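Local coordinates for LRR receptor-like serine/threonine-protein kinase RGI3 (Arabidopsis thaliana, PDB 5HZ0) that acts as a cell-surface receptor for RGF peptide hormones, which maintain the root stem cell niche, and pairs with SERK co-receptors once a peptide is bound, at residues 205-210 and 229-234; 198-203 and 223-228; 570-575 and 593-598. The protein carries 5 engineered substitutions. All blocks are in the same frame, centred on the assembly; numbering follows the deposited sequence.

Interaction 1. Residues 205-210 and 229-234; sequences CTELQN and LKKLQS
Glu207 and Lys231 run side by side and point the same way. The lysine NZ reaches Glu207 OE2 at 3.2 Å on the syn side of the carboxylate, lying 24° out of its plane, which makes a salt bridge. Glu207 is bent at chi2 and Lys231 at chi2 and chi4, and these bends bring the charged ends together. An alanine in place of Glu207 would probably leave the Lys231 ammonium without its carboxylate mate and its chain freer to swing. Gln209 and Gln233 repeat the side-by-side pose: both chains are extended beyond CG and their amide planes are only 13° apart, but Gln209 OE1 and Gln233 NE2, at 3.5 Å, lack the angle for a hydrogen bond. In the backbone, the carbonyl O of Gln209 accepts both Gln233 N and Ser234 N, the latter at 3.0 Å. Next along, Ser234 OG donates to Asn210 OD1 (2.6 Å) from a position tilted out of the amide plane; the same hydroxyl also bonds Tyr212, a residue of the peptide-recognition surface. On the interior side Leu208 CD2 meets Leu229 CD1 at 3.7 Å as the two leucines cross obliquely. Each segment makes a type I turn and then enters a short strand, Asn210 bridging Ser234 in parallel, as expected for equivalent positions of successive coils in a leucine-rich repeat solenoid.

Interaction 2. Residues 198-203 and 223-228; sequences IPDEIG and PTTIGG
One hydrogen bond joins the two segments: Thr225 OG1 donates to the carbonyl O of Asp200 at 2.9 Å. The hydroxyl lies in the carbonyl plane, on a lone pair, with a C=O...donor angle of 124°. Thr225 holds OG1 between its backbone N and carbonyl carbon (chi1 57°), the rotation that turns the hydroxyl to the neighbouring turn. Asp200 O is at the same time the acceptor for Gly203 N of its own 3-10 segment, so one carbonyl serves both an intrasegment bond and the bond across.

The apolar contacts lie at two places. Pro223 directs its ring at Ile198, whose CG2 comes within 3.6 Å of Pro223 CG, the two side chains crossing at about a right angle. Farther along, Ile202 CG2 rests 3.8 Å from Ile226 CG1, and both isoleucines also pack on Leu211 of strand 210-212, which puts them in the interior of the coil.

A mixed contact lies toward the outside. Asp200 OD2 stands 3.4 Å from Pro223 CB, so the carboxylate borders the flank of the ring. Close backbone packing completes the set: Gly203 CA lies 3.7 Å from Thr225 O, and a CB on Gly203 would point toward Thr225 and run into its CB.

Two 3-10 turns of adjacent leucine-rich repeats are thus joined by aliphatic surface and, in nearly equal measure, by Asp200, Gly203 and Thr225, while the threonine-to-carbonyl bond is the directional element and probably influences how one turn lies against the next.

Interaction 3. Residues 570-575 and 593-598; sequences VLDVSH and SLNISY. With NAG (2-acetamido-2-deoxy-beta-D-glucopyranose), chain E; NAG (2-acetamido-2-deoxy-beta-D-glucopyranose), chain D.
Asp572 and Asn595 lie on parallel strands of adjacent leucine-rich repeats; CG anti to the backbone N in both keeps carboxylate and amide side by side, their planes 15° apart. Asn595 is glycosylated: its ND2 is bonded to C1 of the chain E N-acetylglucosamine. That sugar's N2 donates to Asp572 OD2 at 2.6 Å, and N2 of the chain D sugar reaches the same oxygen at 3.0 Å, so one carboxylate oxygen holds two glycans. Receiving two N-H donors there is consistent with an ionised aspartate.

Each of the two residues closes an Asx turn that fixes its flat group. Asp572 OD1 accepts from both N and OG of Ser574, and Asn595 OD1 likewise from N and OG of Ser597, which leaves Asp572 OD2 and Asn595 ND2 to serve the sugars. In the next shell, strands 570-572 and 593-595 run 4.8 Å apart at 5°, joined by Leu571 N to Ser593 O and by Asn595 N to Leu571 O (2.9 Å). Their other face carries Leu571 and Leu594, with CD2 of the former 3.9 Å from CD1 of the latter.

Beyond the strands, His575 N bonds Ser597 O, and the imidazole lies alongside the Tyr598 ring. The planes are nearly parallel, 7° apart, but slid so that they barely overlap. Tyr598 CB sits over the imidazole face, 4.0 Å from its centroid, while His575 NE2 lies over the phenol ring, 3.5 Å from Tyr598 CD2.

Overall arrangement
Interactions 1 and 2 belong to the same pair of neighbouring coils, and their segments alternate along the chain: 198-203, 205-210, 223-228, 229-234. Their centres lie 11 Å apart and they touch through Leu229, whose CD2 packs on Gly203 O, and through Leu232 against Ile226. One pairs the 3-10 turns, the other the approach to strands 210-212 and 234-236. Interaction 3 comes later in the chain, on the last two strands of the parallel ladder, about 67 Å from interaction 1 between centres and on the opposite side of the chain's centre. Similar coil-to-coil pairing therefore recurs far along the extracellular solenoid, with glycans borne near its C-terminal end.

Interaction 1. Residues 205-210 and 229-234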
loop_
_atom_site.group_PDB
_atom_site.type_symbol
_atom_site.label_atom_id
_atom_site.label_comp_id
_atom_site.label_asym_id
_atom_site.label_seq_id
_atom_site.Cartn_x
_atom_site.Cartn_y
_atom_site.Cartn_z
ATOM N N CYS A 205 2.989 34.117 -1.002
ATOM C CA CYS A 205 4.359 33.654 -1.141
ATOM C C CYS A 205 4.547 33.390 -2.605
ATOM O O CYS A 205 4.222 32.300 -3.081
ATOM C CB CYS A 205 4.513 32.330 -0.377
ATOM S SG CYS A 205 4.131 32.405 1.440
ATOM N N THR A 206 5.192 34.325 -3.304
ATOM C CA THR A 206 5.052 34.377 -4.756
ATOM C C THR A 206 5.911 33.332 -5.453
ATOM O O THR A 206 5.558 32.825 -6.513
ATOM C CB THR A 206 5.300 35.802 -5.325
ATOM O OG1 THR A 206 6.702 36.024 -5.544
ATOM C CG2 THR A 206 4.758 36.854 -4.384
ATOM N N GLU A 207 7.025 33.007 -4.817
ATOM C CA GLU A 207 7.984 32.017 -5.288
ATOM C C GLU A 207 7.694 30.575 -4.874
ATOM O O GLU A 207 8.477 29.678 -5.188
ATOM C CB GLU A 207 9.366 32.403 -4.787
ATOM C CG GLU A 207 9.793 33.746 -5.292
ATOM C CD GLU A 207 10.003 33.736 -6.809
ATOM O OE1 GLU A 207 11.005 33.140 -7.277
ATOM O OE2 GLU A 207 9.163 34.313 -7.540
ATOM N N LEU A 208 6.606 30.338 -4.135
ATOM C CA LEU A 208 6.318 28.979 -3.691
ATOM C C LEU A 208 6.180 27.993 -4.848
ATOM O O LEU A 208 5.428 28.209 -5.788
ATOM C CB LEU A 208 5.082 28.920 -2.805
ATOM C CG LEU A 208 4.941 27.614 -2.025
ATOM C CD1 LEU A 208 6.153 27.458 -1.111
ATOM C CD2 LEU A 208 3.655 27.641 -1.241
ATOM N N GLN A 209 6.917 26.899 -4.732
ATOM C CA GLN A 209 7.028 25.866 -5.748
ATOM C C GLN A 209 6.424 24.578 -5.233
ATOM O O GLN A 209 5.658 23.925 -5.952
ATOM C CB GLN A 209 8.487 25.671 -6.215
ATOM C CG GLN A 209 9.060 26.921 -6.884
ATOM C CD GLN A 209 10.372 26.697 -7.649
ATOM O OE1 GLN A 209 10.902 25.584 -7.707
ATOM N NE2 GLN A 209 10.898 27.772 -8.232
ATOM N N ASN A 210 6.880 24.162 -4.046
ATOM C CA ASN A 210 6.482 22.889 -3.441
ATOM C C ASN A 210 5.845 23.024 -2.047
ATOM O O ASN A 210 6.494 23.441 -1.086
ATOM C CB ASN A 210 7.688 21.934 -3.356
ATOM C CG ASN A 210 8.500 21.897 -4.637
ATOM O OD1 ASN A 210 8.028 21.426 -5.666
ATOM N ND2 ASN A 210 9.725 22.408 -4.577
ATOM N N LEU A 229 -0.463 31.428 -7.068
ATOM C CA LEU A 229 0.961 31.129 -7.005
ATOM C C LEU A 229 1.404 30.590 -8.385
ATOM O O LEU A 229 1.180 29.417 -8.720
ATOM C CB LEU A 229 1.216 30.081 -5.910
ATOM C CG LEU A 229 0.824 30.433 -4.462
ATOM C CD1 LEU A 229 1.259 29.361 -3.469
ATOM C CD2 LEU A 229 1.372 31.768 -4.037
ATOM N N LYS A 230 2.107 31.426 -9.145
ATOM C CA LYS A 230 2.384 31.125 -10.558
ATOM C C LYS A 230 3.541 30.157 -10.776
ATOM O O LYS A 230 3.634 29.554 -11.840
ATOM C CB LYS A 230 2.613 32.396 -11.388
ATOM C CG LYS A 230 1.486 33.426 -11.325
ATOM C CD LYS A 230 0.083 32.822 -11.574
ATOM C CE LYS A 230 -1.006 33.908 -11.447
ATOM N NZ LYS A 230 -2.389 33.393 -11.223
ATOM N N LYS A 231 4.409 30.003 -9.775
ATOM C CA LYS A 231 5.535 29.078 -9.871
ATOM C C LYS A 231 5.266 27.710 -9.244
ATOM O O LYS A 231 6.146 26.849 -9.261
ATOM C CB LYS A 231 6.806 29.668 -9.242
ATOM C CG LYS A 231 7.133 31.104 -9.609
ATOM C CD LYS A 231 7.527 31.246 -11.048
ATOM C CE LYS A 231 8.125 32.626 -11.300
ATOM N NZ LYS A 231 9.313 32.877 -10.426
ATOM N N LEU A 232 4.068 27.515 -8.687
ATOM C CA LEU A 232 3.711 26.264 -7.994
ATOM C C LEU A 232 3.909 25.001 -8.844
ATOM O O LEU A 232 3.433 24.918 -9.972
ATOM C CB LEU A 232 2.257 26.328 -7.518
ATOM C CG LEU A 232 1.765 25.241 -6.553
ATOM C CD1 LEU A 232 2.583 25.298 -5.279
ATOM C CD2 LEU A 232 0.271 25.397 -6.249
ATOM N N GLN A 233 4.596 24.014 -8.295
ATOM C CA GLN A 233 4.895 22.790 -9.039
ATOM C C GLN A 233 4.255 21.567 -8.385
ATOM O O GLN A 233 3.559 20.789 -9.038
ATOM C CB GLN A 233 6.408 22.594 -9.254
ATOM C CG GLN A 233 7.105 23.858 -9.757
ATOM C CD GLN A 233 8.538 23.629 -10.225
ATOM O OE1 GLN A 233 9.030 22.505 -10.241
ATOM N NE2 GLN A 233 9.213 24.709 -10.599
ATOM N N SER A 234 4.572 21.336 -7.123
ATOM C CA SER A 234 4.025 20.167 -6.455
ATOM C C SER A 234 3.236 20.548 -5.206
ATOM O O SER A 234 3.680 21.331 -4.362
ATOM C CB SER A 234 5.124 19.160 -6.132
ATOM O OG SER A 234 6.113 19.748 -5.312
#

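Interaction 2. Residues 198-203 and 223-228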
loop_
_atom_site.group_PDB
_atom_site.type_symbol
_atom_site.label_atom_id
_atom_site.label_comp_id
_atom_site.label_asym_id
_atom_site.label_seq_id
_atom_site.Cartn_x
_atom_site.Cartn_y
_atom_site.Cartn_z
ATOM N N ILE A 198 -5.087 25.808 6.463
ATOM C CA ILE A 198 -3.993 26.445 5.751
ATOM C C ILE A 198 -4.401 27.908 5.674
ATOM O O ILE A 198 -5.525 28.211 5.285
ATOM C CB ILE A 198 -3.833 25.863 4.323
ATOM C CG1 ILE A 198 -3.375 24.399 4.382
ATOM C CG2 ILE A 198 -2.853 26.709 3.497
ATOM C CD1 ILE A 198 -3.959 23.532 3.312
ATOM N N PRO A 199 -3.513 28.826 6.083
ATOM C CA PRO A 199 -3.912 30.237 6.036
ATOM C C PRO A 199 -3.919 30.775 4.605
ATOM O O PRO A 199 -3.026 30.457 3.816
ATOM C CB PRO A 199 -2.830 30.937 6.862
ATOM C CG PRO A 199 -1.641 30.028 6.774
ATOM C CD PRO A 199 -2.146 28.629 6.598
ATOM N N ASP A 200 -4.912 31.596 4.287
ATOM C CA ASP A 200 -5.013 32.234 2.984
ATOM C C ASP A 200 -3.778 33.049 2.623
ATOM O O ASP A 200 -3.395 33.124 1.444
ATOM C CB ASP A 200 -6.268 33.095 2.906
ATOM C CG ASP A 200 -7.523 32.264 2.859
ATOM O OD1 ASP A 200 -8.009 31.873 3.935
ATOM O OD2 ASP A 200 -8.010 31.978 1.744
ATOM N N GLU A 201 -3.137 33.619 3.637
ATOM C CA GLU A 201 -1.926 34.411 3.425
ATOM C C GLU A 201 -0.829 33.657 2.681
ATOM O O GLU A 201 0.092 34.276 2.180
ATOM C CB GLU A 201 -1.371 34.939 4.751
ATOM C CG GLU A 201 -2.270 35.964 5.436
ATOM C CD GLU A 201 -3.487 35.346 6.099
ATOM O OE1 GLU A 201 -3.515 34.106 6.294
ATOM O OE2 GLU A 201 -4.420 36.112 6.421
ATOM N N ILE A 202 -0.915 32.330 2.607
ATOM C CA ILE A 202 0.090 31.554 1.883
ATOM C C ILE A 202 0.095 31.894 0.391
ATOM O O ILE A 202 1.074 31.626 -0.320
ATOM C CB ILE A 202 -0.076 30.023 2.068
ATOM C CG1 ILE A 202 1.301 29.349 2.048
ATOM C CG2 ILE A 202 -0.964 29.432 0.980
ATOM C CD1 ILE A 202 1.273 27.860 2.047
ATOM N N GLY A 203 -0.997 32.491 -0.072
ATOM C CA GLY A 203 -1.090 32.956 -1.437
ATOM C C GLY A 203 -0.201 34.159 -1.725
ATOM O O GLY A 203 -0.068 34.559 -2.881
ATOM N N PRO A 223 -7.256 26.927 0.440
ATOM C CA PRO A 223 -7.475 28.337 0.107
ATOM C C PRO A 223 -7.401 28.615 -1.390
ATOM O O PRO A 223 -6.512 28.152 -2.092
ATOM C CB PRO A 223 -6.368 29.071 0.875
ATOM C CG PRO A 223 -5.421 28.003 1.329
ATOM C CD PRO A 223 -6.236 26.756 1.485
ATOM N N THR A 224 -8.384 29.358 -1.867
ATOM C CA THR A 224 -8.461 29.772 -3.248
ATOM C C THR A 224 -7.195 30.526 -3.702
ATOM O O THR A 224 -6.767 30.402 -4.852
ATOM C CB THR A 224 -9.704 30.652 -3.435
ATOM O OG1 THR A 224 -10.871 29.861 -3.189
ATOM C CG2 THR A 224 -9.782 31.160 -4.847
ATOM N N THR A 225 -6.592 31.270 -2.780
ATOM C CA THR A 225 -5.398 32.049 -3.037
ATOM C C THR A 225 -4.235 31.226 -3.572
ATOM O O THR A 225 -3.324 31.766 -4.199
ATOM C CB THR A 225 -4.912 32.720 -1.779
ATOM O OG1 THR A 225 -4.685 31.718 -0.777
ATOM C CG2 THR A 225 -5.950 33.704 -1.286
ATOM N N ILE A 226 -4.266 29.922 -3.320
ATOM C CA ILE A 226 -3.235 29.033 -3.830
ATOM C C ILE A 226 -3.158 29.053 -5.373
ATOM O O ILE A 226 -2.118 28.766 -5.951
ATOM C CB ILE A 226 -3.372 27.611 -3.218
ATOM C CG1 ILE A 226 -2.826 27.637 -1.796
ATOM C CG2 ILE A 226 -2.614 26.565 -4.018
ATOM C CD1 ILE A 226 -2.058 26.401 -1.419
ATOM N N GLY A 227 -4.233 29.470 -6.030
ATOM C CA GLY A 227 -4.229 29.555 -7.484
ATOM C C GLY A 227 -3.481 30.769 -8.029
ATOM O O GLY A 227 -3.281 30.905 -9.234
ATOM N N GLY A 228 -3.070 31.667 -7.143
ATOM C CA GLY A 228 -2.357 32.855 -7.568
ATOM C C GLY A 228 -0.869 32.652 -7.406
ATOM O O GLY A 228 -0.089 33.585 -7.599
#

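Interaction 3. Residues 570-575 and 593-598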
loop_
_atom_site.group_PDB
_atom_site.type_symbol
_atom_site.label_atom_id
_atom_site.label_comp_id
_atom_site.label_asym_id
_atom_site.label_seq_id
_atom_site.Cartn_x
_atom_site.Cartn_y
_atom_site.Cartn_z
ATOM N N VAL A 570 -9.639 -27.233 11.853
ATOM C CA VAL A 570 -11.064 -27.356 11.571
ATOM C C VAL A 570 -11.361 -28.614 10.764
ATOM O O VAL A 570 -10.739 -28.855 9.717
ATOM C CB VAL A 570 -11.592 -26.125 10.804
ATOM C CG1 VAL A 570 -13.056 -26.325 10.408
ATOM C CG2 VAL A 570 -11.417 -24.859 11.638
ATOM N N LEU A 571 -12.301 -29.422 11.244
ATOM C CA LEU A 571 -12.665 -30.636 10.525
ATOM C C LEU A 571 -14.181 -30.812 10.477
ATOM O O LEU A 571 -14.847 -30.826 11.512
ATOM C CB LEU A 571 -11.979 -31.861 11.144
ATOM C CG LEU A 571 -12.431 -33.237 10.636
ATOM C CD1 LEU A 571 -11.977 -33.518 9.212
ATOM C CD2 LEU A 571 -11.954 -34.333 11.556
ATOM N N ASP A 572 -14.715 -30.920 9.267
ATOM C CA ASP A 572 -16.134 -31.122 9.029
ATOM C C ASP A 572 -16.334 -32.325 8.090
ATOM O O ASP A 572 -16.037 -32.260 6.883
ATOM C CB ASP A 572 -16.690 -29.860 8.371
ATOM C CG ASP A 572 -18.208 -29.809 8.360
ATOM O OD1 ASP A 572 -18.846 -30.863 8.524
ATOM O OD2 ASP A 572 -18.765 -28.704 8.179
ATOM N N VAL A 573 -16.815 -33.419 8.676
ATOM C CA VAL A 573 -17.228 -34.644 7.997
ATOM C C VAL A 573 -18.752 -34.819 7.920
ATOM O O VAL A 573 -19.254 -35.848 7.470
ATOM C CB VAL A 573 -16.560 -35.899 8.632
ATOM C CG1 VAL A 573 -15.060 -35.884 8.381
ATOM C CG2 VAL A 573 -16.846 -35.972 10.137
ATOM N N SER A 574 -19.481 -33.818 8.384
ATOM C CA SER A 574 -20.919 -33.927 8.620
ATOM C C SER A 574 -21.731 -34.246 7.368
ATOM O O SER A 574 -21.243 -34.087 6.245
ATOM C CB SER A 574 -21.434 -32.621 9.193
ATOM O OG SER A 574 -21.496 -31.647 8.165
ATOM N N HIS A 575 -22.958 -34.733 7.570
ATOM C CA HIS A 575 -23.841 -35.138 6.478
ATOM C C HIS A 575 -23.210 -36.184 5.555
ATOM O O HIS A 575 -23.177 -36.026 4.329
ATOM C CB HIS A 575 -24.323 -33.933 5.669
ATOM C CG HIS A 575 -25.259 -33.039 6.417
ATOM N ND1 HIS A 575 -24.835 -31.904 7.072
ATOM C CD2 HIS A 575 -26.596 -33.114 6.612
ATOM C CE1 HIS A 575 -25.873 -31.312 7.642
ATOM N NE2 HIS A 575 -26.950 -32.031 7.385
ATOM N N SER A 593 -12.492 -26.689 15.839
ATOM C CA SER A 593 -13.858 -26.957 15.429
ATOM C C SER A 593 -13.996 -28.357 14.826
ATOM O O SER A 593 -13.217 -28.762 13.955
ATOM C CB SER A 593 -14.317 -25.895 14.428
ATOM O OG SER A 593 -15.656 -26.120 14.039
ATOM N N LEU A 594 -15.002 -29.086 15.293
ATOM C CA LEU A 594 -15.276 -30.443 14.838
ATOM C C LEU A 594 -16.755 -30.560 14.534
ATOM O O LEU A 594 -17.564 -30.299 15.407
ATOM C CB LEU A 594 -14.907 -31.458 15.923
ATOM C CG LEU A 594 -15.247 -32.913 15.572
ATOM C CD1 LEU A 594 -14.614 -33.299 14.243
ATOM C CD2 LEU A 594 -14.823 -33.897 16.678
ATOM N N ASN A 595 -17.115 -30.914 13.303
ATOM C CA ASN A 595 -18.513 -31.164 12.991
ATOM C C ASN A 595 -18.682 -32.606 12.485
ATOM O O ASN A 595 -18.262 -32.940 11.363
ATOM C CB ASN A 595 -19.010 -30.131 11.977
ATOM C CG ASN A 595 -20.520 -30.122 11.826
ATOM O OD1 ASN A 595 -21.180 -31.103 12.169
ATOM N ND2 ASN A 595 -21.088 -29.020 11.287
ATOM N N ILE A 596 -19.242 -33.455 13.360
ATOM C CA ILE A 596 -19.567 -34.864 13.082
ATOM C C ILE A 596 -21.056 -35.211 12.867
ATOM O O ILE A 596 -21.415 -36.384 12.771
ATOM C CB ILE A 596 -18.913 -35.844 14.095
ATOM C CG1 ILE A 596 -19.162 -35.403 15.552
ATOM C CG2 ILE A 596 -17.418 -35.963 13.839
ATOM C CD1 ILE A 596 -20.586 -35.454 16.004
ATOM N N SER A 597 -21.910 -34.198 12.864
ATOM C CA SER A 597 -23.356 -34.381 12.850
ATOM C C SER A 597 -23.899 -35.028 11.582
ATOM O O SER A 597 -23.233 -35.072 10.559
ATOM C CB SER A 597 -24.055 -33.042 13.076
ATOM O OG SER A 597 -24.026 -32.250 11.903
ATOM N N TYR A 598 -25.113 -35.547 11.673
ATOM C CA TYR A 598 -25.758 -36.270 10.576
ATOM C C TYR A 598 -24.868 -37.342 9.960
ATOM O O TYR A 598 -24.623 -37.356 8.766
ATOM C CB TYR A 598 -26.341 -35.317 9.536
ATOM C CG TYR A 598 -27.367 -34.385 10.131
ATOM C CD1 TYR A 598 -28.719 -34.738 10.190
ATOM C CD2 TYR A 598 -26.980 -33.159 10.677
ATOM C CE1 TYR A 598 -29.661 -33.879 10.761
ATOM C CE2 TYR A 598 -27.902 -32.304 11.240
ATOM C CZ TYR A 598 -29.240 -32.666 11.276
ATOM O OH TYR A 598 -30.150 -31.805 11.841
HETATM C C1 NAG E . -20.221 -27.911 10.959
HETATM C C2 NAG E . -21.032 -27.083 9.953
HETATM C C3 NAG E . -20.408 -25.717 9.644
HETATM C C4 NAG E . -19.955 -24.997 10.909
HETATM C C5 NAG E . -19.147 -25.956 11.784
HETATM C C6 NAG E . -18.759 -25.350 13.123
HETATM C C7 NAG E . -22.354 -27.840 8.055
HETATM C C8 NAG E . -22.422 -28.741 6.854
HETATM N N2 NAG E . -21.207 -27.841 8.725
HETATM O O3 NAG E . -21.387 -24.911 9.050
HETATM O O4 NAG E . -19.263 -23.805 10.569
HETATM O O5 NAG E . -19.923 -27.104 12.071
HETATM O O6 NAG E . -19.928 -25.142 13.894
HETATM O O7 NAG E . -23.302 -27.125 8.375
HETATM C C1 NAG D . -18.207 -27.456 4.776
HETATM C C2 NAG D . -18.409 -26.107 5.461
HETATM C C3 NAG D . -19.896 -25.738 5.549
HETATM C C4 NAG D . -20.535 -25.806 4.155
HETATM C C5 NAG D . -20.333 -27.240 3.664
HETATM C C6 NAG D . -20.955 -27.539 2.303
HETATM C C7 NAG D . -17.075 -25.264 7.387
HETATM C C8 NAG D . -16.501 -25.643 8.728
HETATM N N2 NAG D . -17.774 -26.213 6.762
HETATM O O3 NAG D . -20.021 -24.459 6.122
HETATM O O4 NAG D . -21.898 -25.359 4.079
HETATM O O5 NAG D . -18.955 -27.513 3.575
HETATM O O6 NAG D . -20.449 -26.665 1.314
HETATM O O7 NAG D . -16.898 -24.129 6.943
#